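Local atomic coordinates of octopine dehydrogenase (Pecten maximus, PDB entry 3C7A), a protein that catalyses the NADH-dependent reductive condensation of L-arginine with pyruvate to give D-octopine, and the reverse oxidation of D-octopine with NAD(+). Residues A[19-24]-A[185-190]; A[116-121]-A[327-332]; A[141-146]-A[164-169]. All coordinates share one frame; numbering follows the deposited sequence.

Contact 1 of 3, residues A[19-24]-A[185-190]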
loop_
_atom_site.group_PDB
_atom_site.type_symbol
_atom_site.label_atom_id
_atom_site.label_comp_id
_atom_site.label_asym_id
_atom_site.label_seq_id
_atom_site.Cartn_x
_atom_site.Cartn_y
_atom_site.Cartn_z
ATOM N N GLY A 19 -19.721 5.716 2.664
ATOM C CA GLY A 19 -20.698 6.754 2.334
ATOM C C GLY A 19 -21.025 6.870 0.852
ATOM O O GLY A 19 -22.189 7.044 0.481
ATOM N N LEU A 20 -20.000 6.774 0.006
ATOM C CA LEU A 20 -20.176 6.887 -1.447
ATOM C C LEU A 20 -20.862 5.664 -2.071
ATOM O O LEU A 20 -21.759 5.813 -2.907
ATOM C CB LEU A 20 -18.837 7.171 -2.146
ATOM C CG LEU A 20 -18.103 8.490 -1.858
ATOM C CD1 LEU A 20 -16.716 8.478 -2.490
ATOM C CD2 LEU A 20 -18.890 9.717 -2.322
ATOM N N ALA A 21 -20.436 4.469 -1.659
ATOM C CA ALA A 21 -20.978 3.207 -2.182
ATOM C C ALA A 21 -22.453 2.976 -1.832
ATOM O O ALA A 21 -23.217 2.459 -2.654
ATOM C CB ALA A 21 -20.129 2.025 -1.711
ATOM N N ALA A 22 -22.846 3.365 -0.620
ATOM C CA ALA A 22 -24.221 3.176 -0.142
ATOM C C ALA A 22 -25.232 4.151 -0.759
ATOM O O ALA A 22 -26.441 4.012 -0.544
ATOM C CB ALA A 22 -24.272 3.240 1.387
ATOM N N SER A 23 -24.740 5.127 -1.522
ATOM C CA SER A 23 -25.608 6.102 -2.189
ATOM C C SER A 23 -26.051 5.660 -3.594
ATOM O O SER A 23 -26.883 6.323 -4.223
ATOM C CB SER A 23 -24.936 7.484 -2.239
ATOM O OG SER A 23 -23.872 7.523 -3.179
ATOM N N ARG A 24 -25.503 4.540 -4.072
ATOM C CA ARG A 24 -25.794 4.036 -5.422
ATOM C C ARG A 24 -27.004 3.097 -5.442
ATOM O O ARG A 24 -27.165 2.260 -4.550
ATOM C CB ARG A 24 -24.573 3.315 -6.021
ATOM C CG ARG A 24 -23.205 3.980 -5.788
ATOM C CD ARG A 24 -23.057 5.324 -6.505
ATOM N NE ARG A 24 -21.720 5.887 -6.312
ATOM C CZ ARG A 24 -21.364 7.132 -6.622
ATOM N NH1 ARG A 24 -22.244 7.978 -7.146
ATOM N NH2 ARG A 24 -20.117 7.535 -6.402
ATOM N N GLN A 185 -15.442 0.869 -10.847
ATOM C CA GLN A 185 -15.691 2.204 -11.404
ATOM C C GLN A 185 -17.068 2.752 -10.995
ATOM O O GLN A 185 -17.199 3.938 -10.680
ATOM C CB GLN A 185 -15.546 2.182 -12.934
ATOM C CG GLN A 185 -15.535 3.559 -13.605
ATOM C CD GLN A 185 -14.260 4.345 -13.335
ATOM O OE1 GLN A 185 -13.168 3.942 -13.737
ATOM N NE2 GLN A 185 -14.398 5.482 -12.662
ATOM N N MET A 186 -18.075 1.876 -10.995
ATOM C CA MET A 186 -19.452 2.217 -10.609
ATOM C C MET A 186 -19.562 2.743 -9.168
ATOM O O MET A 186 -20.311 3.690 -8.900
ATOM C CB MET A 186 -20.371 0.998 -10.821
ATOM C CG MET A 186 -21.853 1.196 -10.466
ATOM S SD MET A 186 -22.299 0.742 -8.767
ATOM C CE MET A 186 -22.257 -1.049 -8.853
ATOM N N LEU A 187 -18.814 2.128 -8.253
ATOM C CA LEU A 187 -18.846 2.500 -6.834
ATOM C C LEU A 187 -18.215 3.868 -6.545
ATOM O O LEU A 187 -18.675 4.584 -5.651
ATOM C CB LEU A 187 -18.185 1.414 -5.968
ATOM C CG LEU A 187 -18.783 -0.001 -5.933
ATOM C CD1 LEU A 187 -17.838 -0.968 -5.233
ATOM C CD2 LEU A 187 -20.165 -0.035 -5.274
ATOM N N HIS A 188 -17.179 4.225 -7.306
ATOM C CA HIS A 188 -16.416 5.466 -7.085
ATOM C C HIS A 188 -16.983 6.707 -7.790
ATOM O O HIS A 188 -16.889 7.819 -7.260
ATOM C CB HIS A 188 -14.942 5.270 -7.475
ATOM C CG HIS A 188 -14.167 4.417 -6.515
ATOM N ND1 HIS A 188 -13.253 4.939 -5.624
ATOM C CD2 HIS A 188 -14.171 3.079 -6.308
ATOM C CE1 HIS A 188 -12.727 3.960 -4.910
ATOM N NE2 HIS A 188 -13.268 2.821 -5.305
ATOM N N GLY A 189 -17.556 6.520 -8.979
ATOM C CA GLY A 189 -18.119 7.632 -9.755
ATOM C C GLY A 189 -17.330 7.982 -11.007
ATOM O O GLY A 189 -16.762 7.100 -11.659
ATOM N N ALA A 190 -17.289 9.274 -11.337
ATOM C CA ALA A 190 -16.632 9.761 -12.559
ATOM C C ALA A 190 -15.100 9.742 -12.496
ATOM O O ALA A 190 -14.439 9.419 -13.490
ATOM C CB ALA A 190 -17.134 11.160 -12.912
#
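Arg24 lays its guanidinium against the last turn of the helix ending at His188, where Leu187 O reaches its edge. Two of its nitrogens share this one acceptor: Arg24 NE lies 3.4 Å from Leu187 O, and Arg24 NH2 is at the same 3.4 Å from that oxygen. Both hydrogen bonds are weak; Leu187 O lies in the plane of the group, at the edge between NE and NH2. His188 O is just as near NH2, but the angle is too poor for a bond. The bend at chi2 (-67°) turns CD back toward Met186 O, which it meets at 4.0 Å. A positive group beside the carbonyl end of a helix is probably favoured by the helix dipole.

Apart from this polar grip, Ala21 CB meets Leu187 CD2 at 4.1 Å. On the first segment Ser23 OG bonds to Leu20 O at 2.7 Å, a short bond to a carbonyl that also receives a weak one from Ser23 N. The same hydroxyl lies over the rim of one guanidinium face. On the other segment Gln185 NE2 gives a hydrogen bond to Gly189 O at 3.0 Å and another to Pro192 O, while Gln185 OE1 accepts from Phe194 N. Gly189, with a positive phi of 110°, leaves the helix here; its N still bonds to Gln185 O. NADH-binding Gly10-Gly13 runs into the start of helix 12-21, so the contact fastens the far end of the first helix of a Rossmann-type dinucleotide-binding fold to helix 180-188.

Contact 2 of 3, residues A[116-121]-A[327-332]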
loop_
_atom_site.group_PDB
_atom_site.type_symbol
_atom_site.label_atom_id
_atom_site.label_comp_id
_atom_site.label_asym_id
_atom_site.label_seq_id
_atom_site.Cartn_x
_atom_site.Cartn_y
_atom_site.Cartn_z
ATOM N N PRO A 116 -5.082 0.512 -0.171
ATOM C CA PRO A 116 -4.036 -0.109 -0.989
ATOM C C PRO A 116 -3.485 -1.418 -0.401
ATOM O O PRO A 116 -3.621 -1.670 0.802
ATOM C CB PRO A 116 -2.944 0.964 -1.011
ATOM C CG PRO A 116 -3.095 1.686 0.306
ATOM C CD PRO A 116 -4.507 1.456 0.809
ATOM N N SER A 117 -2.871 -2.237 -1.249
ATOM C CA SER A 117 -2.394 -3.551 -0.837
ATOM C C SER A 117 -1.088 -3.446 -0.058
ATOM O O SER A 117 -0.960 -3.996 1.036
ATOM C CB SER A 117 -2.209 -4.459 -2.054
ATOM O OG SER A 117 -3.457 -4.921 -2.541
ATOM N N GLN A 118 -0.162 -2.651 -0.519
ATOM C CA GLN A 118 1.254 -2.757 -0.179
ATOM C C GLN A 118 1.909 -4.141 -0.610
ATOM O O GLN A 118 1.370 -4.852 -1.343
ATOM C CB GLN A 118 1.563 -2.360 1.326
ATOM C CG GLN A 118 1.332 -0.859 1.684
ATOM C CD GLN A 118 1.635 -0.480 3.127
ATOM O OE1 GLN A 118 0.877 -0.753 4.009
ATOM N NE2 GLN A 118 2.761 0.159 3.344
ATOM N N ALA A 119 3.073 -4.457 -0.118
ATOM C CA ALA A 119 3.915 -5.507 -0.677
ATOM C C ALA A 119 3.743 -6.817 0.085
ATOM O O ALA A 119 3.792 -6.841 1.315
ATOM C CB ALA A 119 5.373 -5.076 -0.674
ATOM N N GLY A 120 3.543 -7.904 -0.652
ATOM C CA GLY A 120 3.363 -9.228 -0.043
ATOM C C GLY A 120 1.922 -9.654 0.206
ATOM O O GLY A 120 1.675 -10.653 0.889
ATOM N N PHE A 121 0.978 -8.898 -0.357
ATOM C CA PHE A 121 -0.466 -9.130 -0.198
ATOM C C PHE A 121 -0.908 -10.526 -0.665
ATOM O O PHE A 121 -1.657 -11.214 0.038
ATOM C CB PHE A 121 -1.241 -8.036 -0.953
ATOM C CG PHE A 121 -2.720 -7.986 -0.643
ATOM C CD1 PHE A 121 -3.649 -8.516 -1.537
ATOM C CD2 PHE A 121 -3.186 -7.379 0.523
ATOM C CE1 PHE A 121 -5.021 -8.459 -1.268
ATOM C CE2 PHE A 121 -4.555 -7.318 0.805
ATOM C CZ PHE A 121 -5.474 -7.858 -0.094
ATOM N N THR A 327 8.652 1.852 10.396
ATOM C CA THR A 327 7.950 0.715 11.011
ATOM C C THR A 327 6.996 -0.018 10.056
ATOM O O THR A 327 6.592 -1.152 10.328
ATOM C CB THR A 327 7.198 1.121 12.309
ATOM O OG1 THR A 327 6.273 2.178 12.029
ATOM C CG2 THR A 327 8.178 1.577 13.387
ATOM N N GLU A 328 6.645 0.633 8.946
ATOM C CA GLU A 328 5.813 0.024 7.902
ATOM C C GLU A 328 6.603 -0.259 6.617
ATOM O O GLU A 328 6.519 -1.357 6.066
ATOM C CB GLU A 328 4.587 0.897 7.596
ATOM C CG GLU A 328 3.431 0.751 8.590
ATOM C CD GLU A 328 2.315 -0.163 8.090
ATOM O OE1 GLU A 328 1.650 0.189 7.091
ATOM O OE2 GLU A 328 2.088 -1.226 8.709
ATOM N N ASP A 329 7.375 0.727 6.158
ATOM C CA ASP A 329 8.086 0.644 4.870
ATOM C C ASP A 329 9.214 -0.397 4.800
ATOM O O ASP A 329 9.614 -0.800 3.704
ATOM C CB ASP A 329 8.618 2.023 4.451
ATOM C CG ASP A 329 7.511 2.985 4.029
ATOM O OD1 ASP A 329 6.321 2.606 4.073
ATOM O OD2 ASP A 329 7.837 4.132 3.649
ATOM N N ILE A 330 9.725 -0.826 5.954
ATOM C CA ILE A 330 10.776 -1.851 5.993
ATOM C C ILE A 330 10.211 -3.290 5.984
ATOM O O ILE A 330 10.440 -4.021 5.017
ATOM C CB ILE A 330 11.812 -1.624 7.154
ATOM C CG1 ILE A 330 12.508 -0.255 7.031
ATOM C CG2 ILE A 330 12.831 -2.774 7.233
ATOM C CD1 ILE A 330 13.392 -0.064 5.790
ATOM N N PRO A 331 9.464 -3.699 7.041
ATOM C CA PRO A 331 8.972 -5.089 7.068
ATOM C C PRO A 331 7.885 -5.409 6.032
ATOM O O PRO A 331 7.737 -6.570 5.637
ATOM C CB PRO A 331 8.420 -5.241 8.490
ATOM C CG PRO A 331 8.052 -3.865 8.905
ATOM C CD PRO A 331 9.044 -2.950 8.244
ATOM N N MET A 332 7.058 -4.437 5.671
ATOM C CA MET A 332 6.003 -4.539 4.645
ATOM C C MET A 332 6.349 -3.993 3.204
ATOM O O MET A 332 5.445 -3.797 2.406
ATOM C CB MET A 332 4.702 -3.881 5.127
ATOM C CG MET A 332 4.235 -4.184 6.547
ATOM S SD MET A 332 3.524 -5.775 6.764
ATOM C CE MET A 332 4.842 -6.574 7.338
#
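Gln118, a pyruvate-binding residue, reaches across to Glu328 and Met332. Its CB points toward the other segment and has Met332 O 4.3 Å away. CG stands beside the backbone N, anti to the carbonyl carbon (chi1 -67°), and from there the chain runs extended to CD. That carries CD to 4.0 Å from Glu328 OE1. At the tip, Gln118 OE1 as modelled is 3.3 Å from Glu328 OE1. The two side chains cross at about a right angle, their amide and carboxylate planes 50° apart.

Glu328 is bent at chi2, which places CD; its OE1 is the atom that meets Gln118. Next to Gln118, Ala119 makes the other close approach: its CB sits 3.3 Å from Met332 O. Met332 N in turn bonds to Glu328 O at 3.2 Å, four residues back along the chain, so the backbone that meets Ala119 is tied to the residue that meets Gln118.

Asp329 puts this contact beside the active site: its side chain is about 4 Å from that of the active-site residue His212. Outside the pair, Gln118 and Glu328 both touch Ala92, and Ala119 O accepts from Arg381 NH1. The contact joins the loop between strand 111-114 and helix 121-129 to the start of helix 330-344, which belongs to the alpha-helical domain.

Contact 3 of 3, residues A[141-146]-A[164-169]. With NAD (nicotinamide-adenine-dinucleotide), chain B; EDO (1,2-ethanediol), chain C.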
loop_
_atom_site.group_PDB
_atom_site.type_symbol
_atom_site.label_atom_id
_atom_site.label_comp_id
_atom_site.label_asym_id
_atom_site.label_seq_id
_atom_site.Cartn_x
_atom_site.Cartn_y
_atom_site.Cartn_z
ATOM N N PHE A 141 -4.397 -2.401 -5.810
ATOM C CA PHE A 141 -4.261 -0.984 -6.221
ATOM C C PHE A 141 -2.957 -0.314 -5.743
ATOM O O PHE A 141 -2.395 -0.704 -4.715
ATOM C CB PHE A 141 -5.468 -0.164 -5.735
ATOM C CG PHE A 141 -6.706 -0.323 -6.587
ATOM C CD1 PHE A 141 -7.605 -1.361 -6.350
ATOM C CD2 PHE A 141 -6.976 0.575 -7.617
ATOM C CE1 PHE A 141 -8.754 -1.509 -7.134
ATOM C CE2 PHE A 141 -8.121 0.438 -8.408
ATOM C CZ PHE A 141 -9.012 -0.607 -8.165
ATOM N N GLU A 142 -2.503 0.709 -6.476
ATOM C CA GLU A 142 -1.196 1.356 -6.217
ATOM C C GLU A 142 -1.129 2.290 -4.991
ATOM O O GLU A 142 -0.096 2.348 -4.315
ATOM C CB GLU A 142 -0.633 2.044 -7.482
ATOM C CG GLU A 142 -1.438 3.237 -8.020
ATOM C CD GLU A 142 -0.814 3.886 -9.259
ATOM O OE1 GLU A 142 0.413 4.132 -9.272
ATOM O OE2 GLU A 142 -1.558 4.167 -10.222
ATOM N N THR A 143 -2.218 3.016 -4.725
ATOM C CA THR A 143 -2.338 3.912 -3.554
ATOM C C THR A 143 -3.817 4.249 -3.269
ATOM O O THR A 143 -4.707 3.749 -3.959
ATOM C CB THR A 143 -1.460 5.203 -3.705
ATOM O OG1 THR A 143 -1.383 5.895 -2.451
ATOM C CG2 THR A 143 -2.008 6.142 -4.783
ATOM N N LEU A 144 -4.075 5.074 -2.250
ATOM C CA LEU A 144 -5.446 5.497 -1.915
ATOM C C LEU A 144 -5.972 6.547 -2.911
ATOM O O LEU A 144 -5.237 7.465 -3.280
ATOM C CB LEU A 144 -5.514 6.030 -0.471
ATOM C CG LEU A 144 -6.889 6.214 0.192
ATOM C CD1 LEU A 144 -7.521 4.875 0.591
ATOM C CD2 LEU A 144 -6.800 7.131 1.402
ATOM N N PRO A 145 -7.241 6.403 -3.362
ATOM C CA PRO A 145 -7.859 7.320 -4.336
ATOM C C PRO A 145 -8.016 8.789 -3.906
ATOM O O PRO A 145 -8.065 9.666 -4.775
ATOM C CB PRO A 145 -9.246 6.702 -4.571
ATOM C CG PRO A 145 -9.111 5.276 -4.155
ATOM C CD PRO A 145 -8.163 5.309 -3.002
ATOM N N TRP A 146 -8.105 9.053 -2.602
ATOM C CA TRP A 146 -8.343 10.418 -2.101
ATOM C C TRP A 146 -7.349 10.858 -1.019
ATOM O O TRP A 146 -6.687 10.029 -0.389
ATOM C CB TRP A 146 -9.765 10.558 -1.524
ATOM C CG TRP A 146 -10.848 9.753 -2.200
ATOM C CD1 TRP A 146 -11.594 10.122 -3.285
ATOM C CD2 TRP A 146 -11.326 8.458 -1.807
ATOM N NE1 TRP A 146 -12.495 9.133 -3.601
ATOM C CE2 TRP A 146 -12.354 8.101 -2.710
ATOM C CE3 TRP A 146 -10.981 7.562 -0.785
ATOM C CZ2 TRP A 146 -13.039 6.882 -2.623
ATOM C CZ3 TRP A 146 -11.665 6.348 -0.699
ATOM C CH2 TRP A 146 -12.681 6.022 -1.615
ATOM N N SER A 164 -6.643 11.931 -10.716
ATOM C CA SER A 164 -7.263 11.896 -12.048
ATOM C C SER A 164 -7.241 10.506 -12.706
ATOM O O SER A 164 -8.192 10.138 -13.402
ATOM C CB SER A 164 -6.653 12.959 -12.975
ATOM O OG SER A 164 -5.272 12.732 -13.201
ATOM N N VAL A 165 -6.159 9.754 -12.487
ATOM C CA VAL A 165 -6.023 8.366 -12.979
ATOM C C VAL A 165 -5.433 7.433 -11.903
ATOM O O VAL A 165 -4.778 7.908 -10.970
ATOM C CB VAL A 165 -5.161 8.274 -14.280
ATOM C CG1 VAL A 165 -5.897 8.875 -15.479
ATOM C CG2 VAL A 165 -3.788 8.929 -14.093
ATOM N N LEU A 166 -5.664 6.121 -12.041
ATOM C CA LEU A 166 -5.154 5.104 -11.094
ATOM C C LEU A 166 -5.134 3.683 -11.698
ATOM O O LEU A 166 -6.007 3.338 -12.494
ATOM C CB LEU A 166 -5.981 5.112 -9.797
ATOM C CG LEU A 166 -5.334 4.637 -8.489
ATOM C CD1 LEU A 166 -4.279 5.624 -7.996
ATOM C CD2 LEU A 166 -6.397 4.428 -7.417
ATOM N N ALA A 167 -4.152 2.868 -11.301
ATOM C CA ALA A 167 -3.950 1.524 -11.881
ATOM C C ALA A 167 -3.989 0.361 -10.871
ATOM O O ALA A 167 -3.697 0.549 -9.685
ATOM C CB ALA A 167 -2.647 1.485 -12.683
ATOM N N ALA A 168 -4.334 -0.834 -11.364
ATOM C CA ALA A 168 -4.420 -2.058 -10.543
ATOM C C ALA A 168 -4.082 -3.349 -11.313
ATOM O O ALA A 168 -4.338 -3.444 -12.515
ATOM C CB ALA A 168 -5.803 -2.176 -9.910
ATOM N N SER A 169 -3.523 -4.337 -10.608
ATOM C CA SER A 169 -3.226 -5.664 -11.181
ATOM C C SER A 169 -4.267 -6.726 -10.785
ATOM O O SER A 169 -5.058 -6.509 -9.862
ATOM C CB SER A 169 -1.813 -6.122 -10.787
ATOM O OG SER A 169 -1.707 -6.365 -9.393
HETATM P PA NAD B . -6.102 5.303 9.498
HETATM O O1A NAD B . -4.919 5.653 10.314
HETATM O O2A NAD B . -7.103 6.395 9.527
HETATM O O5B NAD B . -6.749 3.919 10.026
HETATM C C5B NAD B . -7.091 3.722 11.386
HETATM C C4B NAD B . -7.920 2.447 11.537
HETATM O O4B NAD B . -7.082 1.303 11.523
HETATM C C3B NAD B . -8.688 2.388 12.852
HETATM O O3B NAD B . -9.993 2.905 12.735
HETATM C C2B NAD B . -8.697 0.911 13.201
HETATM O O2B NAD B . -9.845 0.268 12.692
HETATM C C1B NAD B . -7.456 0.362 12.516
HETATM N N9A NAD B . -6.397 0.214 13.537
HETATM C C8A NAD B . -5.495 1.178 13.916
HETATM N N7A NAD B . -4.697 0.675 14.884
HETATM C C5A NAD B . -5.075 -0.598 15.134
HETATM C C6A NAD B . -4.592 -1.554 16.023
HETATM N N6A NAD B . -3.754 -1.183 16.989
HETATM N N1A NAD B . -5.186 -2.806 16.065
HETATM C C2A NAD B . -6.249 -3.097 15.227
HETATM N N3A NAD B . -6.721 -2.137 14.348
HETATM C C4A NAD B . -6.144 -0.904 14.298
HETATM O O3 NAD B . -5.617 4.970 7.989
HETATM P PN NAD B . -6.201 5.728 6.687
HETATM O O1N NAD B . -5.949 7.179 6.842
HETATM O O2N NAD B . -7.579 5.249 6.429
HETATM O O5D NAD B . -5.252 5.223 5.482
HETATM C C5D NAD B . -5.100 3.862 5.130
HETATM C C4D NAD B . -3.828 3.678 4.298
HETATM O O4D NAD B . -3.825 4.541 3.168
HETATM C C3D NAD B . -2.575 3.989 5.107
HETATM O O3D NAD B . -1.625 2.968 4.903
HETATM C C2D NAD B . -2.082 5.314 4.550
HETATM O O2D NAD B . -0.675 5.394 4.567
HETATM C C1D NAD B . -2.643 5.330 3.132
HETATM N N1N NAD B . -2.906 6.694 2.612
HETATM C C2N NAD B . -3.685 7.594 3.302
HETATM C C3N NAD B . -3.922 8.873 2.788
HETATM C C7N NAD B . -4.967 9.760 3.418
HETATM O O7N NAD B . -5.118 11.009 2.977
HETATM N N7N NAD B . -5.772 9.262 4.465
HETATM C C4N NAD B . -3.357 9.231 1.561
HETATM C C5N NAD B . -2.571 8.314 0.863
HETATM C C6N NAD B . -2.357 7.047 1.403
HETATM C C1 EDO C . 5.038 5.304 -7.818
HETATM O O1 EDO C . 5.609 4.577 -6.723
HETATM C C2 EDO C . 3.947 4.471 -8.484
HETATM O O2 EDO C . 2.794 4.419 -7.633
#
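Phe141 and Ala168 make the tight part of this contact. Ala168 CB sits over the centre of the Phe141 ring, 3.7 Å from the centroid and 8° off the ring normal, a CH-pi contact between residues paired in antiparallel, non-hydrogen-bonded fashion. Alongside, Leu166 CD2 reaches Phe141 CD2 at 3.9 Å and the ring of Pro145 more distantly, while its CD1 packs on Glu142 CG at 3.7 Å and on CG2 of pyruvate-binding Thr143. The same 141-146 loop carries Leu144 of the NAD pocket, so this packing backs the active site.

Toward solvent the contact turns polar and looser. Glu142 CG lies between its own backbone N and carbonyl carbon (chi1 65°), against Leu166 CD1; the chain is extended beyond it. Glu142 OE2 accepts from Ala167 N at 3.1 Å, met on the anti side and 22° out of the carboxylate plane. The backbone bond from Glu142 N to Ala167 O is weak. OE1 takes a hydrogen bond from an ethanediol, probably left from crystallisation, that also bonds to Met206 O.

Strand 193-196 also pairs with strand 156-171, through backbone bonds from Leu166 and Ala168 to Arg195. Phe194 meets the Phe141 ring edge-to-face, and Met203 of helix 200-205 touches Glu142.

How the contacts relate
Contact 3 stands between the other two, its centre about 15 Å from that of contact 1 and about 16 Å from that of contact 2, whereas the centres of contacts 1 and 2 lie about 27 Å apart and their nearest atoms about 10 Å. Toward contact 1, His188 ND1 packs on Trp146 CZ2 at 3.6 Å; toward contact 2, Pro116 CB meets Thr143 CA at 3.9 Å. The cofactor pocket draws on contacts 2 and 3, through Pro116, Leu144 and Trp146, and Leu144 CD2 comes within 3.6 Å of the nicotinamide C3N. Pyruvate-binding Gln118 and Thr143 place both at the substrate site; contact 1 is more remote, the His188 side chain about 12 Å from the NAD.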